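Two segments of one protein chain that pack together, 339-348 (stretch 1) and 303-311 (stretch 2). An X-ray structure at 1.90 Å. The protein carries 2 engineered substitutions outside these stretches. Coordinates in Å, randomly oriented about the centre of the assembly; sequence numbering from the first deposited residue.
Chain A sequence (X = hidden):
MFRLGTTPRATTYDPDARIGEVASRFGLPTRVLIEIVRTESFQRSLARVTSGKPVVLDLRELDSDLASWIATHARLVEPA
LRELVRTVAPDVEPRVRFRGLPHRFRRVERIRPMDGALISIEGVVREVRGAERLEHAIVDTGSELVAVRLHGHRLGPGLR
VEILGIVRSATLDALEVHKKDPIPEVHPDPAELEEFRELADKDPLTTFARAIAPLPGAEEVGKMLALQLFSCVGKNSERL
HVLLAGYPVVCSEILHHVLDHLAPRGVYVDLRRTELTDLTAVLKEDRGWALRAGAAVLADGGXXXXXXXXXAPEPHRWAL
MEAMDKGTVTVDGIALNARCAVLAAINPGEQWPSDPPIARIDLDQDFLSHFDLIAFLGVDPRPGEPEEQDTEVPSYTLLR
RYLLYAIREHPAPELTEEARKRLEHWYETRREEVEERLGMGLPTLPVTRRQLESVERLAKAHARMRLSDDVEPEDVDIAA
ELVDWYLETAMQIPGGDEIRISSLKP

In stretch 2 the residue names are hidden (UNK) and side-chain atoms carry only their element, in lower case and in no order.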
# COMPACT_ATOMS: atom_id res chain seq x y z
N ARG A 339 3.72 6.61 1.43
CA ARG A 339 2.91 6.76 2.64
C ARG A 339 3.05 5.49 3.44
O ARG A 339 2.09 4.72 3.58
CB ARG A 339 1.45 7.06 2.29
CG ARG A 339 1.29 8.42 1.58
CD ARG A 339 -0.03 8.54 0.78
NE ARG A 339 -0.13 7.57 -0.30
CZ ARG A 339 -1.15 7.50 -1.17
NH1 ARG A 339 -2.16 8.37 -1.09
NH2 ARG A 339 -1.15 6.57 -2.12
N CYS A 340 4.26 5.27 3.95
CA CYS A 340 4.59 4.03 4.66
C CYS A 340 4.72 4.27 6.16
O CYS A 340 5.05 5.37 6.60
CB CYS A 340 5.89 3.44 4.09
SG CYS A 340 7.29 4.56 3.99
N ALA A 341 4.43 3.25 6.95
CA ALA A 341 4.68 3.30 8.39
C ALA A 341 6.06 2.68 8.56
O ALA A 341 6.28 1.54 8.15
CB ALA A 341 3.59 2.50 9.14
N VAL A 342 7.00 3.43 9.14
CA VAL A 342 8.38 2.97 9.23
C VAL A 342 8.58 2.13 10.50
O VAL A 342 8.42 2.63 11.62
CB VAL A 342 9.37 4.13 9.18
CG1 VAL A 342 10.81 3.64 9.46
CG2 VAL A 342 9.29 4.84 7.80
N LEU A 343 8.92 0.87 10.28
CA LEU A 343 9.30 -0.06 11.35
C LEU A 343 10.79 -0.31 11.22
O LEU A 343 11.23 -1.11 10.41
CB LEU A 343 8.53 -1.37 11.26
CG LEU A 343 8.99 -2.45 12.28
CD1 LEU A 343 8.91 -1.95 13.72
CD2 LEU A 343 8.17 -3.67 12.10
N ALA A 344 11.56 0.39 12.03
CA ALA A 344 13.01 0.33 11.96
C ALA A 344 13.55 -0.52 13.11
O ALA A 344 12.86 -0.73 14.11
CB ALA A 344 13.58 1.70 12.02
N ALA A 345 14.77 -1.03 12.93
CA ALA A 345 15.48 -1.75 13.99
C ALA A 345 16.92 -1.25 14.09
O ALA A 345 17.59 -1.01 13.08
CB ALA A 345 15.44 -3.23 13.73
N ILE A 346 17.39 -1.10 15.33
CA ILE A 346 18.77 -0.66 15.57
C ILE A 346 19.40 -1.52 16.66
O ILE A 346 18.74 -1.91 17.63
CB ILE A 346 18.83 0.83 15.97
CG1 ILE A 346 20.27 1.35 15.92
CG2 ILE A 346 18.22 1.08 17.37
CD1 ILE A 346 20.37 2.87 15.79
N ASN A 347 20.68 -1.83 16.46
CA ASN A 347 21.44 -2.60 17.44
C ASN A 347 22.28 -1.65 18.27
O ASN A 347 23.31 -1.18 17.79
CB ASN A 347 22.34 -3.62 16.76
CG ASN A 347 23.31 -4.30 17.73
OD1 ASN A 347 23.18 -4.16 18.95
ND2 ASN A 347 24.27 -5.05 17.20
N PRO A 348 21.86 -1.40 19.52
CA PRO A 348 22.62 -0.55 20.44
C PRO A 348 23.83 -1.33 20.97
O PRO A 348 24.57 -1.94 20.19
CB PRO A 348 21.62 -0.26 21.56
CG PRO A 348 20.70 -1.43 21.56
CD PRO A 348 20.65 -1.96 20.17
N UNK A 303 3.91 -1.16 5.38
CA UNK A 303 5.03 -1.07 6.32
C UNK A 303 6.34 -1.04 5.56
O UNK A 303 6.58 -1.89 4.72
c UNK A 303 3.70 -1.38 9.31
c UNK A 303 6.33 -2.29 8.15
c UNK A 303 5.05 -2.29 7.29
c UNK A 303 3.75 -2.36 8.13
N UNK A 304 7.17 -0.06 5.87
CA UNK A 304 8.56 -0.11 5.42
C UNK A 304 9.44 -0.61 6.58
O UNK A 304 9.67 0.12 7.56
c UNK A 304 10.53 1.28 4.52
c UNK A 304 11.00 2.73 4.43
c UNK A 304 9.04 1.25 4.90
c UNK A 304 10.79 0.53 3.22
N UNK A 305 9.92 -1.85 6.46
CA UNK A 305 10.77 -2.42 7.51
C UNK A 305 12.22 -2.07 7.21
O UNK A 305 12.78 -2.53 6.21
c UNK A 305 10.56 -3.93 7.61
N UNK A 306 12.81 -1.26 8.08
CA UNK A 306 14.16 -0.73 7.84
C UNK A 306 15.09 -1.33 8.89
O UNK A 306 15.17 -0.82 10.00
c UNK A 306 15.63 1.31 7.61
c UNK A 306 13.24 1.43 6.89
c UNK A 306 14.21 0.81 7.91
N UNK A 307 15.75 -2.41 8.52
CA UNK A 307 16.58 -3.17 9.47
C UNK A 307 17.99 -2.58 9.50
O UNK A 307 18.45 -2.01 8.51
o UNK A 307 17.10 -5.15 11.40
c UNK A 307 16.63 -4.65 9.07
o UNK A 307 16.87 -6.82 10.02
c UNK A 307 16.90 -5.60 10.26
N UNK A 308 18.66 -2.73 10.64
CA UNK A 308 20.04 -2.26 10.83
C UNK A 308 20.22 -0.77 10.56
O UNK A 308 21.04 -0.36 9.72
c UNK A 308 21.00 -3.11 9.98
n UNK A 308 21.09 -5.24 11.31
c UNK A 308 20.77 -6.52 11.19
c UNK A 308 20.78 -4.58 10.15
c UNK A 308 20.23 -5.50 9.33
n UNK A 308 20.23 -6.70 9.99
N UNK A 309 19.46 0.04 11.29
CA UNK A 309 19.52 1.50 11.17
C UNK A 309 20.81 2.13 11.72
O UNK A 309 21.12 3.28 11.41
c UNK A 309 17.92 3.60 11.68
c UNK A 309 17.62 3.94 10.21
c UNK A 309 18.28 2.12 11.85
c UNK A 309 16.70 3.91 12.52
N UNK A 310 21.57 1.38 12.53
CA UNK A 310 22.79 1.94 13.14
C UNK A 310 23.69 2.58 12.10
O UNK A 310 23.95 1.98 11.05
c UNK A 310 23.07 -1.51 13.15
c UNK A 310 23.56 0.88 13.95
o UNK A 310 21.91 -1.36 13.60
o UNK A 310 23.48 -2.61 12.73
c UNK A 310 24.04 -0.33 13.14
N UNK A 311 24.14 3.80 12.39
CA UNK A 311 25.05 4.55 11.51
C UNK A 311 24.43 4.91 10.17
O UNK A 311 25.14 5.09 9.17

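Position 303 carries four side-chain carbons, forked at the first, with one arm two carbons long. The carbon at the end of the long arm lies 3.9 Å from Ala 341 CB, and the short-arm carbon 3.9 Å from Leu 343 CB, so the side chain packs against Ala 341 and, on the same sheet face, against Leu 343. That beta-branched, unequal fork defines Ile 303.

Position 304 also has four carbons, but the fork falls at the second. Its CB is 3.9 Å from Cys 340 SG, and one of the two carbons ending the fork is 4.3 Å from Val 342 CG2. The fork makes it Leu 304. The backbone is bonded in both directions: Leu 304 N donates to Ala 341 O (2.9 Å, 152°), and Leu 304 O accepts from Leu 343 N (2.9 Å, 156°).

At position 305 a single carbon follows CA. The position pairs with Leu 343 at a CA-CA distance of 4.7 Å, and its CA approaches Leu 343 O to 3.2 Å in a CA-H...O contact (145° at the hydrogen). The lone carbon makes it Ala 305.

Position 306 has three carbons, one carrying two others. One of the two outer carbons is 4.2 Å from Val 342 CG1, and CB is 4.3 Å from Ala 344 CB. With no heteroatom in the fork by element, this is Val 306. Val 306 N donates to Leu 343 O (2.8 Å, 160°), while Val 306 O accepts from Ala 345 N (3.0 Å, 152°).

Position 307 shows two carbons, the second bearing two oxygens. Its CA-to-CB bond points away from stretch 1, yet the side chain returns far enough to place one oxygen 3.4 Å from Ala 345 CB. This short carboxylate is Asp 307. The same oxygen, Asp 307 OD1, accepts a weak hydrogen bond from the backbone N of position 308 (3.0 Å, 128°).

Position 308 has one carbon leading to a five-membered ring of three carbons and two nitrogens. The ring keeps clear of stretch 1, and phi/psi of 57/57° marks a break from the extended chain. The ring is an imidazole, so this is His 308. His 308 N lies 3.2 Å from Ala 345 O, but the angle is too poor for a hydrogen bond.

Position 309 again has four carbons forked at the second, and one end carbon packs 3.9 Å from Ala 344 CB, giving Leu 309. Leu 309 N takes the Ala 345 O acceptor at 2.8 Å and a nearly linear 176°.

Position 310 holds three carbons, the third with two oxygens. One oxygen accepts from Asn 347 N (3.1 Å, 165°), and CB lies 3.9 Å from Ile 346 CG1. This is Glu 310, the bonded oxygen being OE1.

Position 311 lacks side-chain atoms and is Gly 311; its phi of 65° favours glycine.

The contact is a parallel strand pairing, with axes 15° apart. Four backbone hydrogen bonds zip 341-345 to 304-306, while apolar side chains pack on both faces. Leu 309 N and the Glu 310 carboxylate add two hydrogen bonds past the end of the ladder. Together the stretches bury 661 Å².

Stretch 2 303-311: ILAVDHLEG
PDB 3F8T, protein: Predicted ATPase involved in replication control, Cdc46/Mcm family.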